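Local coordinates for hypothetical protein (Vibrio cholerae, PDB 2V1L) that is of unknown function, although it is encoded on a pathogenicity island and its fold resembles that of human p32, at residues V42-S48 with F139-T145. Residues are numbered along the deposited sequence.
Sequences VMNFRDS and FDDISLT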
ATOM      1  N   VAL A  42       1.203   8.181  -8.057  1.00 44.94           N
ATOM      2  CA  VAL A  42       0.947   7.991  -6.637  1.00 43.75           C
ATOM      3  C   VAL A  42      -0.559   7.911  -6.347  1.00 42.78           C
ATOM      4  O   VAL A  42      -1.312   8.833  -6.654  1.00 42.40           O
ATOM      5  CB  VAL A  42       1.619   9.114  -5.770  1.00 43.44           C
ATOM      6  CG1 VAL A  42       1.162   9.045  -4.328  1.00 43.64           C
ATOM      7  CG2 VAL A  42       3.131   9.005  -5.834  1.00 42.85           C
ATOM      8  N   MET A  43      -0.978   6.804  -5.731  1.00 41.91           N
ATOM      9  CA  MET A  43      -2.369   6.610  -5.303  1.00 40.82           C
ATOM     10  C   MET A  43      -2.485   6.845  -3.787  1.00 39.71           C
ATOM     11  O   MET A  43      -1.640   6.380  -3.015  1.00 39.18           O
ATOM     12  CB  MET A  43      -2.840   5.182  -5.627  1.00 40.84           C
ATOM     13  CG  MET A  43      -2.824   4.769  -7.091  1.00 41.62           C
ATOM     14  SD  MET A  43      -3.377   3.053  -7.333  1.00 42.21           S
ATOM     15  CE  MET A  43      -3.130   2.837  -9.089  1.00 40.50           C
ATOM     16  N   ASN A  44      -3.529   7.547  -3.367  1.00 38.02           N
ATOM     17  CA  ASN A  44      -3.828   7.713  -1.949  1.00 37.69           C
ATOM     18  C   ASN A  44      -5.234   7.211  -1.630  1.00 36.94           C
ATOM     19  O   ASN A  44      -6.174   7.505  -2.370  1.00 36.67           O
ATOM     20  CB  ASN A  44      -3.696   9.171  -1.507  1.00 37.71           C
ATOM     21  CG  ASN A  44      -2.255   9.632  -1.465  1.00 39.75           C
ATOM     22  OD1 ASN A  44      -1.700  10.034  -2.488  1.00 40.93           O
ATOM     23  ND2 ASN A  44      -1.634   9.551  -0.288  1.00 37.99           N
ATOM     24  N   PHE A  45      -5.363   6.453  -0.539  1.00 35.18           N
ATOM     25  CA  PHE A  45      -6.657   5.954  -0.075  1.00 33.57           C
ATOM     26  C   PHE A  45      -6.845   6.578   1.295  1.00 33.83           C
ATOM     27  O   PHE A  45      -5.999   6.376   2.189  1.00 33.03           O
ATOM     28  CB  PHE A  45      -6.671   4.401   0.006  1.00 32.02           C
ATOM     29  CG  PHE A  45      -6.390   3.707  -1.298  1.00 30.65           C
ATOM     30  CD1 PHE A  45      -7.411   3.034  -1.977  1.00 28.88           C
ATOM     31  CD2 PHE A  45      -5.111   3.716  -1.862  1.00 28.55           C
ATOM     32  CE1 PHE A  45      -7.160   2.392  -3.167  1.00 24.90           C
ATOM     33  CE2 PHE A  45      -4.853   3.092  -3.077  1.00 26.93           C
ATOM     34  CZ  PHE A  45      -5.875   2.433  -3.741  1.00 28.73           C
ATOM     35  N   ARG A  46      -7.920   7.355   1.463  1.00 34.44           N
ATOM     36  CA  ARG A  46      -8.206   8.005   2.747  1.00 36.17           C
ATOM     37  C   ARG A  46      -9.654   7.825   3.237  1.00 35.76           C
ATOM     38  O   ARG A  46     -10.589   7.928   2.462  1.00 35.10           O
ATOM     39  CB  ARG A  46      -7.827   9.502   2.714  1.00 36.31           C
ATOM     40  CG  ARG A  46      -6.296   9.781   2.606  1.00 38.56           C
ATOM     41  CD  ARG A  46      -5.947  11.303   2.640  1.00 39.65           C
ATOM     42  NE  ARG A  46      -5.905  11.880   1.286  1.00 46.99           N
ATOM     43  CZ  ARG A  46      -4.799  12.219   0.618  1.00 48.99           C
ATOM     44  NH1 ARG A  46      -3.604  12.081   1.175  1.00 51.23           N
ATOM     45  NH2 ARG A  46      -4.889  12.708  -0.619  1.00 49.17           N
ATOM     46  N   ASP A  47      -9.791   7.522   4.527  1.00 35.84           N
ATOM     47  CA  ASP A  47     -11.043   7.587   5.253  1.00 36.52           C
ATOM     48  C   ASP A  47     -11.096   8.993   5.893  1.00 37.44           C
ATOM     49  O   ASP A  47     -10.390   9.286   6.860  1.00 36.98           O
ATOM     50  CB  ASP A  47     -11.120   6.453   6.305  1.00 35.73           C
ATOM     51  CG  ASP A  47     -12.167   6.709   7.395  1.00 35.67           C
ATOM     52  OD1 ASP A  47     -12.972   7.644   7.251  1.00 36.41           O
ATOM     53  OD2 ASP A  47     -12.189   5.997   8.432  1.00 32.36           O
ATOM     54  N   SER A  48     -11.947   9.864   5.353  1.00 38.71           N
ATOM     55  CA  SER A  48     -11.999  11.257   5.829  1.00 39.44           C
ATOM     56  C   SER A  48     -12.372  11.362   7.309  1.00 39.28           C
ATOM     57  O   SER A  48     -12.112  12.389   7.927  1.00 40.31           O
ATOM     58  CB  SER A  48     -12.950  12.087   4.977  1.00 39.98           C
ATOM     59  OG  SER A  48     -14.287  11.922   5.442  1.00 42.75           O
ATOM     60  N   PHE A 139     -12.908   3.757   2.253  1.00 32.39           N
ATOM     61  CA  PHE A 139     -12.260   5.022   1.949  1.00 34.08           C
ATOM     62  C   PHE A 139     -13.162   5.924   1.098  1.00 35.57           C
ATOM     63  O   PHE A 139     -13.303   5.687  -0.097  1.00 35.85           O
ATOM     64  CB  PHE A 139     -10.937   4.770   1.205  1.00 32.89           C
ATOM     65  CG  PHE A 139      -9.994   3.823   1.917  1.00 32.47           C
ATOM     66  CD1 PHE A 139      -9.303   4.226   3.053  1.00 30.17           C
ATOM     67  CD2 PHE A 139      -9.794   2.520   1.430  1.00 31.59           C
ATOM     68  CE1 PHE A 139      -8.424   3.338   3.725  1.00 30.76           C
ATOM     69  CE2 PHE A 139      -8.906   1.634   2.082  1.00 30.69           C
ATOM     70  CZ  PHE A 139      -8.229   2.044   3.224  1.00 29.98           C
ATOM     71  N   ASP A 140     -13.725   6.970   1.706  1.00 37.94           N
ATOM     72  CA  ASP A 140     -14.493   8.004   0.973  1.00 40.45           C
ATOM     73  C   ASP A 140     -13.670   8.958   0.084  1.00 41.98           C
ATOM     74  O   ASP A 140     -14.237   9.872  -0.520  1.00 43.03           O
ATOM     75  CB  ASP A 140     -15.386   8.813   1.930  1.00 40.61           C
ATOM     76  CG  ASP A 140     -14.700   9.159   3.253  1.00 42.70           C
ATOM     77  OD1 ASP A 140     -13.818   8.397   3.682  1.00 46.69           O
ATOM     78  OD2 ASP A 140     -15.061  10.176   3.890  1.00 41.78           O
ATOM     79  N   ASP A 141     -12.352   8.744  -0.014  1.00 42.91           N
ATOM     80  CA  ASP A 141     -11.435   9.676  -0.684  1.00 43.73           C
ATOM     81  C   ASP A 141     -10.269   8.912  -1.299  1.00 44.17           C
ATOM     82  O   ASP A 141      -9.284   8.626  -0.619  1.00 44.50           O
ATOM     83  CB  ASP A 141     -10.936  10.710   0.356  1.00 44.32           C
ATOM     84  CG  ASP A 141      -9.966  11.775  -0.217  1.00 45.35           C
ATOM     85  OD1 ASP A 141      -9.501  11.683  -1.383  1.00 45.93           O
ATOM     86  OD2 ASP A 141      -9.645  12.714   0.560  1.00 46.79           O
ATOM     87  N   ILE A 142     -10.377   8.570  -2.577  1.00 44.69           N
ATOM     88  CA  ILE A 142      -9.280   7.905  -3.297  1.00 45.33           C
ATOM     89  C   ILE A 142      -8.784   8.791  -4.438  1.00 46.36           C
ATOM     90  O   ILE A 142      -9.529   9.073  -5.382  1.00 46.84           O
ATOM     91  CB  ILE A 142      -9.702   6.539  -3.876  1.00 45.14           C
ATOM     92  CG1 ILE A 142     -10.220   5.608  -2.774  1.00 45.23           C
ATOM     93  CG2 ILE A 142      -8.549   5.907  -4.632  1.00 45.33           C
ATOM     94  CD1 ILE A 142     -10.647   4.240  -3.274  1.00 45.21           C
ATOM     95  N   SER A 143      -7.530   9.222  -4.358  1.00 47.21           N
ATOM     96  CA  SER A 143      -6.977  10.166  -5.327  1.00 48.06           C
ATOM     97  C   SER A 143      -5.774   9.580  -6.067  1.00 48.66           C
ATOM     98  O   SER A 143      -5.081   8.697  -5.538  1.00 48.91           O
ATOM     99  CB  SER A 143      -6.577  11.464  -4.616  1.00 48.20           C
ATOM    100  OG  SER A 143      -5.307  11.325  -4.002  1.00 48.97           O
ATOM    101  N   LEU A 144      -5.540  10.060  -7.289  1.00 48.87           N
ATOM    102  CA  LEU A 144      -4.358   9.688  -8.078  1.00 49.70           C
ATOM    103  C   LEU A 144      -3.586  10.950  -8.495  1.00 50.16           C
ATOM    104  O   LEU A 144      -4.193  11.953  -8.853  1.00 50.85           O
ATOM    105  CB  LEU A 144      -4.766   8.841  -9.294  1.00 49.54           C
ATOM    106  CG  LEU A 144      -3.654   8.070 -10.010  1.00 49.80           C
ATOM    107  CD1 LEU A 144      -4.088   6.678 -10.441  1.00 50.87           C
ATOM    108  CD2 LEU A 144      -3.139   8.855 -11.202  1.00 51.79           C
ATOM    109  N   THR A 145      -2.259  10.911  -8.425  1.00 50.47           N
ATOM    110  CA  THR A 145      -1.447  12.103  -8.666  1.00 50.78           C
ATOM    111  C   THR A 145      -0.297  11.810  -9.626  1.00 50.68           C
ATOM    112  O   THR A 145       0.399  10.810  -9.484  1.00 50.90           O
ATOM    113  CB  THR A 145      -0.899  12.709  -7.339  1.00 51.02           C
ATOM    114  OG1 THR A 145      -1.989  13.055  -6.478  1.00 51.70           O
ATOM    115  CG2 THR A 145      -0.085  13.962  -7.604  1.00 51.36           C
TER
HETATM  116  O   HOH W   1      -7.171  14.169  -1.393  1.00 47.14           O
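An antiparallel strand pairing closes one edge of the sheet here: strand 141-144, at the C-terminal end of the modelled chain, lies along strand 41-46, whose other edge hydrogen-bonds to strand 60-66. The axes of segments 42-46 and 141-144 approach to 4.8 Å, their directions 172° apart. Paired backbone hydrogen bonds join V42 with T145 and N44 with S143 (N44 N to S143 O 2.9 Å, S143 N to N44 O 3.0 Å); at the last pair R46 N to D141 O is sound at 2.8 Å, but D141 N to R46 O, 3.1 Å at 122°, is weak.

Alternation sorts the side chains. M43, F45, I142 and L144 share the apolar face, where M43, F45 and L144 touch helix 15-29. Branched I142 lays CG2 over the flat F45 ring, 4.3 Å from its centroid. F45 CB sits 3.8 Å from the F139 ring centroid, and the F45 edge points toward the F139 face; F139 packs on helix 117-135. The other face carries polar N44, S143, R46 and D141. The long R46 chain brings NE to D141 OD2, a long salt bridge at 3.9 Å; a water on R46 NH2 (2.8 Å) reaches D141 OD1 only weakly (3.4 Å).

Beyond the strands, D140 OD1 accepts from S48 N (2.9 Å) and OD2 from S48 OG (a very short 2.5 Å). Backbone hydrogen bonding thus sets the register, M43, F45 and F139 are buried while I142 and L144 stay partly open to solvent, the R46-D141 charge pair is loose, and S48 and D140 tie the two loops together.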